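Local atomic coordinates of uncharacterized protein MJ0690 (Methanocaldococcus jannaschii, PDB entry 3K32), a protein that is of unknown function, predicted to be a subunit of a tRNA methyltransferase, and probably binds a nucleotide through a PP-loop-like motif in a HUP-type fold. Residues H10-G15 against H34-N39; G41-Y46 against T163-D168; E71-M76 against A171-I176. All blocks are in the same frame, centred on the assembly; numbering follows the deposited sequence.

Contact 1 forms the middle of the parallel sheet, and its strand 32-39 runs on into the loop 41-46 of contact 2; the centres of these two lie about 13 Å apart. Ser167 bears on both, its carbonyl O lying 3.5 Å from Thr37 CG2. Helix 169-180 then carries the chain from contact 2 into contact 3, with centres again about 13 Å apart, whereas contacts 1 and 3 stand about 19 Å apart. Glu172 of contact 3 reaches contact 2: its OE2 accepts a probable hydrogen bond from Ile43 N at 3.0 Å. Ser14 OG hydrogen-bonds a glycerol, probably from the crystallisation liquor, and the Asp168 side chain lies about 5 Å from a glycerol, consistent with a pocket beside the PP-loop-like sequence.

Contact 1 of 3, residues H10-G15 against H34-N39; sequences HVLFSG and HLITIN
The Phe13 ring is sandwiched: Leu35 CD2 sits 3.5 Å above the centre of one face as a CH-pi contact, 5° off the ring normal, and Gly15 N lies over the opposite face. Thr37 OG1, at the ring edge, donates to Phe13 O at 2.8 Å, though its position is less sure. CG anti to the backbone N carries the ring across to the neighbouring strand. The His10 and His34 side chains run side by side, their rings inclined obliquely at 38° with centroids 5.0 Å apart; His10 CD2 comes 3.5 Å from His34 CB, and His34 ND1 hydrogen-bonds Asn32 O. In the parallel pairing, Val11 N donates to His34 O at 2.9 Å, Ile36 N to Val11 O in a nearly straight bond (176°), and Phe13 N to Ile36 O in a bent one of 2.7 Å. Leu12 CD2 meets Ile36 CD1 at 3.2 Å on the face that carries the histidines. Ser14 and Gly15 begin an SGGKDS sequence resembling the SGGxDS PP-loop of ATP pyrophosphatases, consistent with nucleotide binding. Helix 17-28, the beta-alpha-beta connection, covers Val11 and Phe13, helix 47-56 packs on Phe13 and Leu35, and strands 104-106 and 59-64 flank the pair.

Contact 2 of 3, residues G41-Y46 against T163-D168; sequences GVIPSY and TKLSSD
Gly41 N is tied back to Asn39 OD1 as the chain leaves strand 32-39, and Val42 leans on His175 of helix 169-180. Ile43 makes the first touch with 163-168: its CG1 takes the crowded position between backbone N and carbonyl carbon, and CD1 ends 4.0 Å from Leu165 CD1, the side chains crossing at about a right angle. Pro44 centres an inverse gamma turn, closed by a weak bond from Ser45 N to Ile43 O at 2.8 Å. The loop follows a parallel strand of the HUP-type alpha/beta fold and precedes helix 47-56. Ser45 O is the polar hub. Ser167 OG donates to it at 2.7 Å, in the carbonyl plane on a lone pair, and a water donates to it at 2.6 Å while bridging to Leu165 O. Ser167 OG also accepts from Ala49 N in helix 47-56, so an alanine here would probably loosen the loop by removing both bonds. Beyond it Asp168 is the N-cap of helix 169-180, its OD2 accepting from Ser166 OG above the carboxylate plane. Tyr46 ends the segment; Pro44 O lies 3.9 Å above one face of its ring, toward the rim.

Contact 3 of 3, residues E71-M76 against A171-I176; sequences EKAADM and AEIRHI
Two helices pack steeply across each other here, at the end of the HUP-type alpha/beta fold remote from the middle of the parallel sheet: helix 68-80, which follows strand 59-64, meets helix 169-180. The axes of segments 71-76 and 171-176 cross at -69° and come within 8.9 Å, with alanines on one side and isoleucines on the other. Between 71-76 and 171-176 no hydrogen bond forms; apolar branches carry most of the touch. Ile173, extended along its chain, puts CD1 3.7 Å from Ala73 CB. Ile176 points toward the first helix with CG2 anti to its backbone N, and this branch rests 3.9 Å from Ala74 CB. Val70, one turn before Ala74, touches both isoleucines, and Ala73 is backed by Val90 of helix 84-98. Glu71 starts off pointing away, but a bend at chi2 (-66°) folds its carboxylate back across Ile176. The charge is paired: OE2 makes a salt bridge with Arg67 and OE1 with Arg180, one turn on from Ile176 in the same helix, which also binds Asp75. This pairing would be expected to keep the carboxylate ionised and fix its orientation, with Glu71 OE1 3.5 Å from Ile176 CG2 and Glu71 OE2 3.7 Å from Ile176 CD1.

Contact 1 of 3, residues H10-G15 against H34-N39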
loop_
_atom_site.group_PDB
_atom_site.type_symbol
_atom_site.label_atom_id
_atom_site.label_comp_id
_atom_site.label_asym_id
_atom_site.label_seq_id
_atom_site.Cartn_x
_atom_site.Cartn_y
_atom_site.Cartn_z
ATOM N N HIS B 10 7.337 4.761 -13.784
ATOM C CA HIS B 10 7.809 6.116 -13.589
ATOM C C HIS B 10 7.307 6.652 -12.257
ATOM O O HIS B 10 6.103 6.750 -12.025
ATOM C CB HIS B 10 7.416 6.990 -14.785
ATOM C CG HIS B 10 8.106 6.584 -16.059
ATOM N ND1 HIS B 10 7.620 5.584 -16.878
ATOM C CD2 HIS B 10 9.260 7.004 -16.618
ATOM C CE1 HIS B 10 8.442 5.423 -17.898
ATOM N NE2 HIS B 10 9.449 6.264 -17.767
ATOM N N VAL B 11 8.251 6.975 -11.382
ATOM C CA VAL B 11 7.959 7.260 -9.989
ATOM C C VAL B 11 8.171 8.730 -9.653
ATOM O O VAL B 11 9.300 9.206 -9.607
ATOM C CB VAL B 11 8.896 6.459 -9.077
ATOM C CG1 VAL B 11 8.450 6.570 -7.619
ATOM C CG2 VAL B 11 8.981 5.014 -9.514
ATOM N N LEU B 12 7.087 9.446 -9.402
ATOM C CA LEU B 12 7.211 10.780 -8.840
ATOM C C LEU B 12 8.065 10.660 -7.599
ATOM O O LEU B 12 7.846 9.791 -6.762
ATOM C CB LEU B 12 5.840 11.351 -8.504
ATOM C CG LEU B 12 5.110 11.825 -9.757
ATOM C CD1 LEU B 12 3.606 11.810 -9.561
ATOM C CD2 LEU B 12 5.614 13.224 -10.125
ATOM N N PHE B 13 9.058 11.523 -7.487
ATOM C CA PHE B 13 10.096 11.312 -6.498
ATOM C C PHE B 13 10.566 12.652 -5.938
ATOM O O PHE B 13 10.900 13.572 -6.694
ATOM C CB PHE B 13 11.232 10.533 -7.158
ATOM C CG PHE B 13 12.366 10.184 -6.239
ATOM C CD1 PHE B 13 12.252 9.134 -5.338
ATOM C CD2 PHE B 13 13.574 10.871 -6.316
ATOM C CE1 PHE B 13 13.306 8.804 -4.505
ATOM C CE2 PHE B 13 14.636 10.529 -5.496
ATOM C CZ PHE B 13 14.499 9.500 -4.582
ATOM N N SER B 14 10.570 12.759 -4.608
ATOM C CA SER B 14 10.911 14.014 -3.931
ATOM C C SER B 14 12.266 13.924 -3.256
ATOM O O SER B 14 12.863 14.944 -2.918
ATOM C CB SER B 14 9.881 14.334 -2.856
ATOM O OG SER B 14 10.112 13.505 -1.719
ATOM N N GLY B 15 12.735 12.701 -3.029
ATOM C CA GLY B 15 14.006 12.500 -2.374
ATOM C C GLY B 15 13.892 12.232 -0.882
ATOM O O GLY B 15 14.885 11.892 -0.250
ATOM N N HIS B 34 11.988 4.563 -12.939
ATOM C CA HIS B 34 12.515 5.811 -13.464
ATOM C C HIS B 34 11.992 6.932 -12.575
ATOM O O HIS B 34 10.836 7.356 -12.692
ATOM C CB HIS B 34 12.096 5.994 -14.921
ATOM C CG HIS B 34 12.703 4.982 -15.850
ATOM N ND1 HIS B 34 12.451 3.630 -15.744
ATOM C CD2 HIS B 34 13.558 5.124 -16.889
ATOM C CE1 HIS B 34 13.123 2.982 -16.680
ATOM N NE2 HIS B 34 13.800 3.864 -17.391
ATOM N N LEU B 35 12.836 7.371 -11.648
ATOM C CA LEU B 35 12.486 8.458 -10.745
ATOM C C LEU B 35 12.314 9.746 -11.528
ATOM O O LEU B 35 13.163 10.106 -12.350
ATOM C CB LEU B 35 13.568 8.640 -9.673
ATOM C CG LEU B 35 13.522 7.704 -8.464
ATOM C CD1 LEU B 35 13.038 6.324 -8.837
ATOM C CD2 LEU B 35 14.870 7.638 -7.737
ATOM N N ILE B 36 11.207 10.427 -11.279
ATOM C CA ILE B 36 10.972 11.738 -11.863
ATOM C C ILE B 36 10.503 12.791 -10.821
ATOM O O ILE B 36 9.707 12.518 -9.910
ATOM C CB ILE B 36 9.991 11.651 -13.040
ATOM C CG1 ILE B 36 8.588 11.417 -12.526
ATOM C CG2 ILE B 36 10.384 10.546 -14.015
ATOM C CD1 ILE B 36 7.825 12.700 -12.399
ATOM N N THR B 37 11.034 13.992 -10.967
ATOM C CA THR B 37 10.712 15.109 -10.102
ATOM C C THR B 37 10.185 16.259 -10.959
ATOM O O THR B 37 10.859 16.715 -11.883
ATOM C CB THR B 37 11.975 15.611 -9.352
ATOM O OG1 THR B 37 12.586 14.530 -8.649
ATOM C CG2 THR B 37 11.618 16.699 -8.359
ATOM N N ILE B 38 8.980 16.715 -10.656
ATOM C CA ILE B 38 8.409 17.860 -11.333
ATOM C C ILE B 38 9.184 19.127 -11.019
ATOM O O ILE B 38 9.611 19.336 -9.880
ATOM C CB ILE B 38 6.948 18.093 -10.908
ATOM C CG1 ILE B 38 6.073 16.903 -11.309
ATOM C CG2 ILE B 38 6.414 19.411 -11.473
ATOM C CD1 ILE B 38 6.418 16.316 -12.656
ATOM N N ASN B 39 9.365 19.959 -12.044
ATOM C CA ASN B 39 9.806 21.348 -11.880
ATOM C C ASN B 39 8.892 22.324 -12.626
ATOM O O ASN B 39 8.394 22.027 -13.715
ATOM C CB ASN B 39 11.253 21.539 -12.344
ATOM C CG ASN B 39 11.798 22.881 -11.941
ATOM O OD1 ASN B 39 12.080 23.735 -12.783
ATOM N ND2 ASN B 39 11.896 23.102 -10.632
#

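Contact 2 of 3, residues G41-Y46 against T163-D168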
loop_
_atom_site.group_PDB
_atom_site.type_symbol
_atom_site.label_atom_id
_atom_site.label_comp_id
_atom_site.label_asym_id
_atom_site.label_seq_id
_atom_site.Cartn_x
_atom_site.Cartn_y
_atom_site.Cartn_z
ATOM N N GLY B 41 9.768 25.651 -13.231
ATOM C CA GLY B 41 10.565 26.762 -13.725
ATOM C C GLY B 41 10.740 27.939 -12.775
ATOM O O GLY B 41 11.339 28.947 -13.142
ATOM N N VAL B 42 10.214 27.817 -11.558
ATOM C CA VAL B 42 10.367 28.840 -10.533
ATOM C C VAL B 42 11.786 28.808 -9.962
ATOM O O VAL B 42 12.568 29.736 -10.182
ATOM C CB VAL B 42 9.334 28.662 -9.387
ATOM C CG1 VAL B 42 9.617 29.627 -8.260
ATOM C CG2 VAL B 42 7.918 28.873 -9.903
ATOM N N ILE B 43 12.105 27.741 -9.227
ATOM C CA ILE B 43 13.462 27.520 -8.707
ATOM C C ILE B 43 13.908 26.049 -8.827
ATOM O O ILE B 43 13.083 25.138 -8.936
ATOM C CB ILE B 43 13.628 28.020 -7.238
ATOM C CG1 ILE B 43 12.667 27.295 -6.283
ATOM C CG2 ILE B 43 13.422 29.524 -7.143
ATOM C CD1 ILE B 43 12.812 27.732 -4.796
ATOM N N PRO B 44 15.227 25.815 -8.818
ATOM C CA PRO B 44 15.759 24.458 -8.995
ATOM C C PRO B 44 15.638 23.582 -7.740
ATOM O O PRO B 44 16.598 22.930 -7.340
ATOM C CB PRO B 44 17.229 24.711 -9.345
ATOM C CG PRO B 44 17.541 26.001 -8.676
ATOM C CD PRO B 44 16.296 26.831 -8.813
ATOM N N SER B 45 14.452 23.546 -7.148
ATOM C CA SER B 45 14.239 22.805 -5.916
ATOM C C SER B 45 14.424 21.282 -6.060
ATOM O O SER B 45 14.321 20.551 -5.072
ATOM C CB SER B 45 12.854 23.129 -5.329
ATOM O OG SER B 45 11.799 22.632 -6.148
ATOM N N TYR B 46 14.708 20.807 -7.268
ATOM C CA TYR B 46 14.836 19.370 -7.497
ATOM C C TYR B 46 16.223 18.835 -7.158
ATOM O O TYR B 46 16.466 17.636 -7.223
ATOM C CB TYR B 46 14.541 19.044 -8.955
ATOM C CG TYR B 46 15.400 19.842 -9.887
ATOM C CD1 TYR B 46 16.644 19.367 -10.291
ATOM C CD2 TYR B 46 14.990 21.088 -10.335
ATOM C CE1 TYR B 46 17.444 20.099 -11.135
ATOM C CE2 TYR B 46 15.785 21.832 -11.180
ATOM C CZ TYR B 46 17.013 21.333 -11.575
ATOM O OH TYR B 46 17.800 22.072 -12.417
ATOM N N THR B 163 17.509 25.398 5.205
ATOM C CA THR B 163 18.809 25.433 4.547
ATOM C C THR B 163 18.704 24.776 3.175
ATOM O O THR B 163 18.738 25.448 2.140
ATOM C CB THR B 163 19.900 24.725 5.387
ATOM O OG1 THR B 163 19.400 23.475 5.882
ATOM C CG2 THR B 163 20.321 25.600 6.562
ATOM N N LYS B 164 18.564 23.455 3.178
ATOM C CA LYS B 164 18.350 22.706 1.952
ATOM C C LYS B 164 16.888 22.795 1.563
ATOM O O LYS B 164 16.007 22.891 2.420
ATOM C CB LYS B 164 18.750 21.239 2.130
ATOM C CG LYS B 164 19.561 20.665 0.976
ATOM C CD LYS B 164 18.758 20.607 -0.312
ATOM C CE LYS B 164 19.676 20.427 -1.516
ATOM N NZ LYS B 164 20.486 19.168 -1.465
ATOM N N LEU B 165 16.644 22.766 0.260
ATOM C CA LEU B 165 15.305 22.843 -0.295
ATOM C C LEU B 165 14.800 21.428 -0.574
ATOM O O LEU B 165 15.451 20.661 -1.293
ATOM C CB LEU B 165 15.329 23.648 -1.603
ATOM C CG LEU B 165 15.646 25.155 -1.663
ATOM C CD1 LEU B 165 14.372 25.996 -1.588
ATOM C CD2 LEU B 165 16.683 25.614 -0.622
ATOM N N SER B 166 13.652 21.076 -0.000
ATOM C CA SER B 166 13.024 19.788 -0.289
ATOM C C SER B 166 12.579 19.753 -1.755
ATOM O O SER B 166 12.452 20.801 -2.391
ATOM C CB SER B 166 11.845 19.535 0.645
ATOM O OG SER B 166 11.339 18.229 0.460
ATOM N N SER B 167 12.356 18.558 -2.300
ATOM C CA SER B 167 12.115 18.436 -3.740
ATOM C C SER B 167 10.663 18.152 -4.126
ATOM O O SER B 167 10.393 17.731 -5.248
ATOM C CB SER B 167 13.060 17.414 -4.394
ATOM O OG SER B 167 14.380 17.916 -4.545
ATOM N N ASP B 168 9.731 18.386 -3.208
ATOM C CA ASP B 168 8.314 18.356 -3.566
ATOM C C ASP B 168 7.814 19.761 -3.933
ATOM O O ASP B 168 8.572 20.735 -3.873
ATOM C CB ASP B 168 7.490 17.779 -2.420
ATOM C CG ASP B 168 7.935 18.310 -1.077
ATOM O OD1 ASP B 168 7.567 19.462 -0.737
ATOM O OD2 ASP B 168 8.676 17.584 -0.375
HETATM O O HOH W 1 16.523 20.612 -3.683
#

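Contact 3 of 3, residues E71-M76 against A171-I176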
loop_
_atom_site.group_PDB
_atom_site.type_symbol
_atom_site.label_atom_id
_atom_site.label_comp_id
_atom_site.label_asym_id
_atom_site.label_seq_id
_atom_site.Cartn_x
_atom_site.Cartn_y
_atom_site.Cartn_z
ATOM N N GLU B 71 1.195 28.723 -9.683
ATOM C CA GLU B 71 0.596 30.042 -9.494
ATOM C C GLU B 71 -0.772 29.877 -8.845
ATOM O O GLU B 71 -1.133 30.604 -7.913
ATOM C CB GLU B 71 0.495 30.801 -10.819
ATOM C CG GLU B 71 1.838 31.279 -11.357
ATOM C CD GLU B 71 2.495 32.335 -10.469
ATOM O OE1 GLU B 71 1.800 32.899 -9.592
ATOM O OE2 GLU B 71 3.703 32.613 -10.654
ATOM N N LYS B 72 -1.518 28.888 -9.318
ATOM C CA LYS B 72 -2.848 28.621 -8.791
ATOM C C LYS B 72 -2.787 27.982 -7.391
ATOM O O LYS B 72 -3.622 28.277 -6.522
ATOM C CB LYS B 72 -3.649 27.757 -9.766
ATOM C CG LYS B 72 -4.973 27.333 -9.215
ATOM C CD LYS B 72 -5.880 26.797 -10.291
ATOM C CE LYS B 72 -7.308 26.682 -9.768
ATOM N NZ LYS B 72 -7.808 27.966 -9.184
ATOM N N ALA B 73 -1.794 27.121 -7.166
ATOM C CA ALA B 73 -1.603 26.545 -5.839
ATOM C C ALA B 73 -1.346 27.667 -4.862
ATOM O O ALA B 73 -1.797 27.621 -3.718
ATOM C CB ALA B 73 -0.453 25.562 -5.823
ATOM N N ALA B 74 -0.600 28.670 -5.318
ATOM C CA ALA B 74 -0.340 29.853 -4.507
ATOM C C ALA B 74 -1.665 30.565 -4.183
ATOM O O ALA B 74 -1.948 30.867 -3.023
ATOM C CB ALA B 74 0.625 30.785 -5.212
ATOM N N ASP B 75 -2.494 30.787 -5.199
ATOM C CA ASP B 75 -3.779 31.444 -4.972
ATOM C C ASP B 75 -4.552 30.657 -3.932
ATOM O O ASP B 75 -5.068 31.224 -2.978
ATOM C CB ASP B 75 -4.594 31.580 -6.264
ATOM C CG ASP B 75 -3.853 32.343 -7.357
ATOM O OD1 ASP B 75 -2.969 33.165 -7.034
ATOM O OD2 ASP B 75 -4.165 32.139 -8.551
HETATM N N MSE B 76 -4.604 29.341 -4.103
HETATM C CA MSE B 76 -5.353 28.479 -3.190
HETATM C C MSE B 76 -4.825 28.477 -1.750
HETATM O O MSE B 76 -5.604 28.471 -0.792
HETATM C CB MSE B 76 -5.389 27.067 -3.742
HETATM C CG MSE B 76 -6.032 26.988 -5.102
HETATM SE SE MSE B 76 -5.945 25.174 -5.832
HETATM C CE MSE B 76 -6.943 24.310 -4.428
ATOM N N ALA B 171 8.504 23.873 -1.985
ATOM C CA ALA B 171 9.506 24.909 -2.211
ATOM C C ALA B 171 9.107 25.884 -3.310
ATOM O O ALA B 171 9.163 27.103 -3.113
ATOM C CB ALA B 171 10.851 24.288 -2.516
ATOM N N GLU B 172 8.712 25.344 -4.464
ATOM C CA GLU B 172 8.347 26.182 -5.606
ATOM C C GLU B 172 7.090 26.992 -5.307
ATOM O O GLU B 172 6.940 28.120 -5.781
ATOM C CB GLU B 172 8.213 25.378 -6.918
ATOM C CG GLU B 172 9.556 24.839 -7.435
ATOM C CD GLU B 172 9.603 24.580 -8.946
ATOM O OE1 GLU B 172 9.049 23.554 -9.410
ATOM O OE2 GLU B 172 10.233 25.387 -9.666
ATOM N N ILE B 173 6.195 26.420 -4.508
ATOM C CA ILE B 173 5.001 27.141 -4.106
ATOM C C ILE B 173 5.399 28.226 -3.114
ATOM O O ILE B 173 5.023 29.391 -3.253
ATOM C CB ILE B 173 3.978 26.203 -3.474
ATOM C CG1 ILE B 173 3.618 25.091 -4.468
ATOM C CG2 ILE B 173 2.739 26.984 -3.017
ATOM C CD1 ILE B 173 2.494 24.195 -4.018
ATOM N N ARG B 174 6.182 27.818 -2.122
ATOM C CA ARG B 174 6.693 28.713 -1.106
ATOM C C ARG B 174 7.306 29.939 -1.777
ATOM O O ARG B 174 7.055 31.078 -1.374
ATOM C CB ARG B 174 7.742 27.978 -0.270
ATOM C CG ARG B 174 7.706 28.283 1.217
ATOM C CD ARG B 174 8.408 27.186 2.015
ATOM N NE ARG B 174 9.553 27.698 2.771
ATOM C CZ ARG B 174 10.141 27.051 3.776
ATOM N NH1 ARG B 174 9.692 25.861 4.158
ATOM N NH2 ARG B 174 11.177 27.595 4.406
ATOM N N HIS B 175 8.092 29.699 -2.818
ATOM C CA HIS B 175 8.805 30.778 -3.474
ATOM C C HIS B 175 7.872 31.819 -4.076
ATOM O O HIS B 175 8.076 33.024 -3.912
ATOM C CB HIS B 175 9.721 30.231 -4.552
ATOM C CG HIS B 175 10.817 31.172 -4.930
ATOM N ND1 HIS B 175 10.735 32.009 -6.023
ATOM C CD2 HIS B 175 12.011 31.424 -4.351
ATOM C CE1 HIS B 175 11.838 32.729 -6.107
ATOM N NE2 HIS B 175 12.631 32.394 -5.104
ATOM N N ILE B 176 6.854 31.354 -4.790
ATOM C CA ILE B 176 5.892 32.267 -5.391
ATOM C C ILE B 176 5.273 33.121 -4.292
ATOM O O ILE B 176 5.084 34.322 -4.464
ATOM C CB ILE B 176 4.796 31.519 -6.192
ATOM C CG1 ILE B 176 5.426 30.740 -7.349
ATOM C CG2 ILE B 176 3.762 32.497 -6.738
ATOM C CD1 ILE B 176 4.435 29.979 -8.188
#